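AxyAgu115A (PDB 6NPS) is a family GH115 alpha-glucuronidase that probably cleaves glucuronic acid side groups from arabinoglucuronoxylan, a hemicellulose. Local coordinates at residues F222-P227 with G254-Y259; A230-A235 with K289-F294. The protein carries 3 engineered substitutions. All coordinates share one frame; numbering follows the deposited sequence.

Contact 1: residues F222-P227 with G254-Y259; sequences FNDDGP and GEEYKY
Asn223 and Asp224 meet Glu256 in a small, largely buried polar contact between the loop 222-227 and the short helix 256-260 of the barrel domain, one direct hydrogen bond backed by two waters. Residues 222-227 belong to the loop running from strand 212-214 to helix 230-238; Glu256 lies in the connection that follows strand 241-242. Asn223 ND2 donates to Glu256 OE2 over 2.9 Å, a bond bent to 146° at the hydrogen. It reaches the syn side of that oxygen from somewhat out of the carboxylate plane, the amide and carboxylate standing 86° apart. Beyond CG the Glu256 chain runs extended (chi2 -166°), which carries its carboxylate across to the loop. Asp224 makes no direct hydrogen bond to Glu256: its OD2 lies 4.1 Å from Glu256 OE1, and two waters bridge the acids. Water 2 donates to Asp224 OD2 at 2.8 Å and to Glu256 OE1 at 3.0 Å. Water 1 accepts from the Asn223 backbone N (2.9 Å) and donates to Asp224 OD2, with a weak bond to Glu256 OE2. Arg290 pairs with Asp224 OD1 and Arg252 with Glu256 OE1, which probably offsets the nearness of the two acids; the backbone N of Tyr253 also donates to Glu256 OE2. An alanine in place of Glu256 would remove both carboxylate oxygens and is likely to leave Arg252 without this counter-charge, Asn223 ND2 without its acceptor and both waters less firmly placed. The two connections follow successive strands of the eight-stranded parallel barrel, so the contact joins neighbouring beta-to-alpha connections of a TIM-barrel fold.

Contact 2: residues A230-A235 with K289-F294; sequences ANVELA and KRTGHF
Thr291 and Phe294, in the last part of helix 277-291 and the turn beyond it, pack against Val232 and Glu233 of helix 230-238; these are the helices that follow two successive strands of the TIM barrel, so the contact joins neighbours in its outer helical layer. Thr291 comes first, its methyl CG2 lying 4.3 Å from Val232 CG1. The chain then reverses in a type I beta turn from Thr291 to Phe294, closed by the backbone bond from Phe294 N to Thr291 O at 3.2 Å; that carbonyl also accepts from Asn296 ND2. Gly292 takes the first corner of the turn. His293 takes the second and folds its imidazole back over the Phe294 ring, with NE2 3.4 Å above the ring plane and shifted toward the rim. Phe294 and Val232 between them make up most of the contact. The CG of Phe294 is turned beside the backbone N (chi1 -61°), bringing the ring up between His293 on one face and Val232 on the other, while Thr291 CB lies in plane at its edge. The aliphatic part of Glu233 adds a looser touch, CG to Phe294 CZ at 4.3 Å, on the more open side of the contact. No hydrogen bond links the two segments, and the joint is apolar. In Val232, CG1 lies anti to the backbone N (chi1 175°), which sets it over the face of the Phe294 ring. Val232 CG1 makes a CH-pi contact 3.5 Å from the Phe294 ring centroid, 23° off the normal, and comes nearest to Phe294 CD2, at 3.3 Å.

The two contacts have centres about 12 Å apart and interlock along the chain, their segments alternating in sequence. Their shared edge is the loop 222-227, which meets both helices of contact 2. Asp224 OD1 forms a salt bridge with Arg290 NH1 at 3.0 Å, tying the water-bridged acid of contact 1 to helix 277-291. At the other helix, Phe222 O probably accepts a hydrogen bond from Asn231 ND2 at 3.2 Å. Val232 faces both ways: while CG1 serves contact 2, CG2 packs 3.0 Å from Asn223 OD1. Thus a polar, hydrated joint and an apolar one lie side by side in the same barrel domain.

Contact 1: residues F222-P227 with G254-Y259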
loop_
_atom_site.group_PDB
_atom_site.type_symbol
_atom_site.label_atom_id
_atom_site.label_comp_id
_atom_site.label_asym_id
_atom_site.label_seq_id
_atom_site.Cartn_x
_atom_site.Cartn_y
_atom_site.Cartn_z
ATOM N N PHE A 222 12.153 -43.131 -17.767
ATOM C CA PHE A 222 11.461 -44.328 -17.337
ATOM C C PHE A 222 12.027 -45.546 -18.052
ATOM O O PHE A 222 12.205 -46.597 -17.428
ATOM C CB PHE A 222 9.979 -44.164 -17.600
ATOM C CG PHE A 222 9.134 -45.341 -17.160
ATOM C CD1 PHE A 222 8.738 -45.489 -15.838
ATOM C CD2 PHE A 222 8.747 -46.311 -18.096
ATOM C CE1 PHE A 222 7.894 -46.583 -15.472
ATOM C CE2 PHE A 222 7.975 -47.405 -17.735
ATOM C CZ PHE A 222 7.518 -47.525 -16.421
ATOM N N ASN A 223 12.379 -45.404 -19.341
ATOM C CA ASN A 223 12.888 -46.559 -20.123
ATOM C C ASN A 223 14.310 -46.963 -19.775
ATOM O O ASN A 223 14.758 -48.016 -20.242
ATOM C CB ASN A 223 12.843 -46.280 -21.622
ATOM C CG ASN A 223 11.421 -46.128 -22.127
ATOM O OD1 ASN A 223 10.502 -46.795 -21.634
ATOM N ND2 ASN A 223 11.215 -45.212 -23.085
ATOM N N ASP A 224 15.020 -46.166 -18.963
ATOM C CA ASP A 224 16.437 -46.358 -18.699
ATOM C C ASP A 224 16.807 -46.463 -17.225
ATOM O O ASP A 224 17.957 -46.811 -16.936
ATOM C CB ASP A 224 17.248 -45.197 -19.300
ATOM C CG ASP A 224 17.023 -45.032 -20.805
ATOM O OD1 ASP A 224 17.639 -45.797 -21.594
ATOM O OD2 ASP A 224 16.239 -44.138 -21.202
ATOM N N ASP A 225 15.893 -46.153 -16.295
ATOM C CA ASP A 225 16.214 -45.957 -14.883
ATOM C C ASP A 225 15.847 -47.154 -14.024
ATOM O O ASP A 225 15.791 -47.023 -12.794
ATOM C CB ASP A 225 15.479 -44.733 -14.319
ATOM C CG ASP A 225 16.036 -43.405 -14.833
ATOM O OD1 ASP A 225 17.146 -43.392 -15.428
ATOM O OD2 ASP A 225 15.348 -42.363 -14.629
ATOM N N GLY A 226 15.533 -48.300 -14.642
ATOM C CA GLY A 226 14.977 -49.434 -13.939
ATOM C C GLY A 226 15.778 -49.953 -12.766
ATOM O O GLY A 226 15.186 -50.342 -11.750
ATOM N N PRO A 227 17.127 -50.012 -12.852
ATOM C CA PRO A 227 18.087 -49.710 -13.932
ATOM C C PRO A 227 17.713 -50.360 -15.272
ATOM O O PRO A 227 16.949 -51.328 -15.263
ATOM C CB PRO A 227 19.406 -50.290 -13.407
ATOM C CG PRO A 227 19.266 -50.243 -11.932
ATOM C CD PRO A 227 17.806 -50.553 -11.662
ATOM N N GLY A 254 10.972 -37.443 -22.291
ATOM C CA GLY A 254 11.467 -36.117 -22.619
ATOM C C GLY A 254 12.957 -35.925 -22.420
ATOM O O GLY A 254 13.560 -35.055 -23.060
ATOM N N GLU A 255 13.582 -36.704 -21.537
ATOM C CA GLU A 255 15.013 -36.514 -21.299
ATOM C C GLU A 255 15.903 -37.397 -22.191
ATOM O O GLU A 255 17.134 -37.205 -22.203
ATOM C CB GLU A 255 15.342 -36.783 -19.826
ATOM C CG GLU A 255 14.744 -35.760 -18.855
ATOM C CD GLU A 255 15.516 -34.449 -18.834
ATOM O OE1 GLU A 255 15.207 -33.533 -19.638
ATOM O OE2 GLU A 255 16.444 -34.340 -18.005
ATOM N N GLU A 256 15.326 -38.352 -22.935
ATOM C CA GLU A 256 16.154 -39.274 -23.722
ATOM C C GLU A 256 17.013 -38.528 -24.728
ATOM O O GLU A 256 18.213 -38.800 -24.846
ATOM C CB GLU A 256 15.287 -40.322 -24.427
ATOM C CG GLU A 256 14.591 -41.269 -23.424
ATOM C CD GLU A 256 13.978 -42.534 -24.052
ATOM O OE1 GLU A 256 14.658 -43.205 -24.873
ATOM O OE2 GLU A 256 12.811 -42.867 -23.688
ATOM N N TYR A 257 16.420 -37.566 -25.461
ATOM C CA TYR A 257 17.148 -36.941 -26.567
ATOM C C TYR A 257 18.368 -36.183 -26.070
ATOM O O TYR A 257 19.400 -36.122 -26.763
ATOM C CB TYR A 257 16.224 -36.018 -27.374
ATOM C CG TYR A 257 16.866 -35.517 -28.680
ATOM C CD1 TYR A 257 17.043 -34.169 -28.913
ATOM C CD2 TYR A 257 17.253 -36.405 -29.676
ATOM C CE1 TYR A 257 17.607 -33.701 -30.088
ATOM C CE2 TYR A 257 17.843 -35.949 -30.871
ATOM C CZ TYR A 257 18.018 -34.596 -31.071
ATOM O OH TYR A 257 18.591 -34.120 -32.237
ATOM N N LYS A 258 18.289 -35.639 -24.862
ATOM C CA LYS A 258 19.407 -34.887 -24.309
ATOM C C LYS A 258 20.692 -35.714 -24.251
ATOM O O LYS A 258 21.780 -35.161 -24.423
ATOM C CB LYS A 258 19.045 -34.363 -22.916
ATOM C CG LYS A 258 19.983 -33.298 -22.424
ATOM C CD LYS A 258 19.786 -32.967 -20.948
ATOM C CE LYS A 258 19.310 -34.167 -20.139
ATOM N NZ LYS A 258 19.287 -33.854 -18.679
ATOM N N TYR A 259 20.594 -37.021 -24.000
ATOM C CA TYR A 259 21.777 -37.876 -23.864
ATOM C C TYR A 259 22.207 -38.518 -25.175
ATOM O O TYR A 259 23.340 -38.995 -25.270
ATOM C CB TYR A 259 21.517 -39.011 -22.859
ATOM C CG TYR A 259 21.205 -38.571 -21.438
ATOM C CD1 TYR A 259 22.204 -38.519 -20.465
ATOM C CD2 TYR A 259 19.911 -38.216 -21.068
ATOM C CE1 TYR A 259 21.921 -38.125 -19.167
ATOM C CE2 TYR A 259 19.621 -37.810 -19.769
ATOM C CZ TYR A 259 20.626 -37.773 -18.823
ATOM O OH TYR A 259 20.352 -37.372 -17.532
HETATM O O HOH W 1 13.354 -43.264 -20.959
HETATM O O HOH W 2 17.378 -43.558 -23.732
#

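Contact 2: residues A230-A235 with K289-F294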
loop_
_atom_site.group_PDB
_atom_site.type_symbol
_atom_site.label_atom_id
_atom_site.label_comp_id
_atom_site.label_asym_id
_atom_site.label_seq_id
_atom_site.Cartn_x
_atom_site.Cartn_y
_atom_site.Cartn_z
ATOM N N ALA A 230 14.146 -52.265 -16.552
ATOM C CA ALA A 230 13.341 -52.930 -15.520
ATOM C C ALA A 230 12.010 -52.225 -15.216
ATOM O O ALA A 230 11.046 -52.898 -14.821
ATOM C CB ALA A 230 14.168 -53.108 -14.244
ATOM N N ASN A 231 11.896 -50.894 -15.373
ATOM C CA ASN A 231 10.589 -50.266 -15.122
ATOM C C ASN A 231 9.574 -50.695 -16.191
ATOM O O ASN A 231 8.409 -51.035 -15.895
ATOM C CB ASN A 231 10.682 -48.723 -15.124
ATOM C CG ASN A 231 11.502 -48.154 -13.992
ATOM O OD1 ASN A 231 11.594 -48.735 -12.912
ATOM N ND2 ASN A 231 12.112 -46.984 -14.234
ATOM N N VAL A 232 9.991 -50.614 -17.450
ATOM C CA VAL A 232 9.168 -51.010 -18.582
ATOM C C VAL A 232 8.776 -52.477 -18.457
ATOM O O VAL A 232 7.614 -52.856 -18.690
ATOM C CB VAL A 232 9.960 -50.756 -19.874
ATOM C CG1 VAL A 232 9.205 -51.252 -21.069
ATOM C CG2 VAL A 232 10.245 -49.296 -19.999
ATOM N N GLU A 233 9.744 -53.327 -18.122
ATOM C CA GLU A 233 9.442 -54.753 -18.051
ATOM C C GLU A 233 8.421 -55.021 -16.950
ATOM O O GLU A 233 7.474 -55.783 -17.160
ATOM C CB GLU A 233 10.720 -55.561 -17.835
ATOM C CG GLU A 233 11.702 -55.498 -18.984
ATOM C CD GLU A 233 13.125 -55.966 -18.607
ATOM O OE1 GLU A 233 13.928 -56.237 -19.525
ATOM O OE2 GLU A 233 13.452 -56.053 -17.402
ATOM N N LEU A 234 8.555 -54.341 -15.800
ATOM C CA LEU A 234 7.637 -54.557 -14.677
ATOM C C LEU A 234 6.232 -54.066 -15.019
ATOM O O LEU A 234 5.239 -54.748 -14.727
ATOM C CB LEU A 234 8.170 -53.847 -13.419
ATOM C CG LEU A 234 7.422 -54.099 -12.092
ATOM C CD1 LEU A 234 7.416 -55.611 -11.783
ATOM C CD2 LEU A 234 7.990 -53.316 -10.915
ATOM N N ALA A 235 6.118 -52.881 -15.628
ATOM C CA ALA A 235 4.795 -52.396 -16.032
ATOM C C ALA A 235 4.102 -53.413 -16.941
ATOM O O ALA A 235 2.924 -53.754 -16.753
ATOM C CB ALA A 235 4.908 -51.037 -16.743
ATOM N N LYS A 289 11.521 -49.368 -31.949
ATOM C CA LYS A 289 12.169 -50.676 -31.887
ATOM C C LYS A 289 12.474 -51.086 -30.450
ATOM O O LYS A 289 12.464 -52.278 -30.138
ATOM C CB LYS A 289 13.465 -50.666 -32.695
ATOM C CG LYS A 289 13.294 -50.713 -34.197
ATOM C CD LYS A 289 14.657 -50.936 -34.879
ATOM C CE LYS A 289 14.527 -50.983 -36.402
ATOM N NZ LYS A 289 15.829 -51.281 -37.081
ATOM N N ARG A 290 12.754 -50.121 -29.564
ATOM C CA ARG A 290 13.250 -50.475 -28.237
ATOM C C ARG A 290 12.124 -50.908 -27.296
ATOM O O ARG A 290 12.305 -51.833 -26.499
ATOM C CB ARG A 290 14.031 -49.304 -27.642
ATOM C CG ARG A 290 15.120 -49.725 -26.683
ATOM C CD ARG A 290 15.646 -48.543 -25.890
ATOM N NE ARG A 290 16.373 -48.977 -24.702
ATOM C CZ ARG A 290 16.416 -48.286 -23.568
ATOM N NH1 ARG A 290 15.773 -47.129 -23.482
ATOM N NH2 ARG A 290 17.087 -48.749 -22.521
ATOM N N THR A 291 10.972 -50.245 -27.321
ATOM C CA THR A 291 9.907 -50.643 -26.408
ATOM C C THR A 291 8.573 -50.845 -27.124
ATOM O O THR A 291 7.535 -50.961 -26.458
ATOM C CB THR A 291 9.750 -49.627 -25.248
ATOM O OG1 THR A 291 9.285 -48.375 -25.749
ATOM C CG2 THR A 291 11.074 -49.437 -24.529
ATOM N N GLY A 292 8.574 -50.952 -28.455
ATOM C CA GLY A 292 7.318 -51.102 -29.170
ATOM C C GLY A 292 6.578 -52.398 -28.882
ATOM O O GLY A 292 5.366 -52.477 -29.123
ATOM N N HIS A 293 7.253 -53.402 -28.347
ATOM C CA HIS A 293 6.582 -54.682 -28.126
ATOM C C HIS A 293 5.967 -54.808 -26.733
ATOM O O HIS A 293 5.316 -55.823 -26.445
ATOM C CB HIS A 293 7.547 -55.835 -28.369
ATOM C CG HIS A 293 8.743 -55.819 -27.473
ATOM N ND1 HIS A 293 9.725 -54.854 -27.555
ATOM C CD2 HIS A 293 9.124 -56.660 -26.482
ATOM C CE1 HIS A 293 10.658 -55.100 -26.652
ATOM N NE2 HIS A 293 10.320 -56.192 -25.990
ATOM N N PHE A 294 6.156 -53.811 -25.874
ATOM C CA PHE A 294 5.486 -53.767 -24.586
ATOM C C PHE A 294 4.113 -53.131 -24.753
ATOM O O PHE A 294 3.787 -52.569 -25.798
ATOM C CB PHE A 294 6.331 -52.985 -23.583
ATOM C CG PHE A 294 7.678 -53.580 -23.338
ATOM C CD1 PHE A 294 7.806 -54.750 -22.618
ATOM C CD2 PHE A 294 8.827 -52.968 -23.832
ATOM C CE1 PHE A 294 9.053 -55.315 -22.393
ATOM C CE2 PHE A 294 10.069 -53.508 -23.594
ATOM C CZ PHE A 294 10.185 -54.699 -22.884
#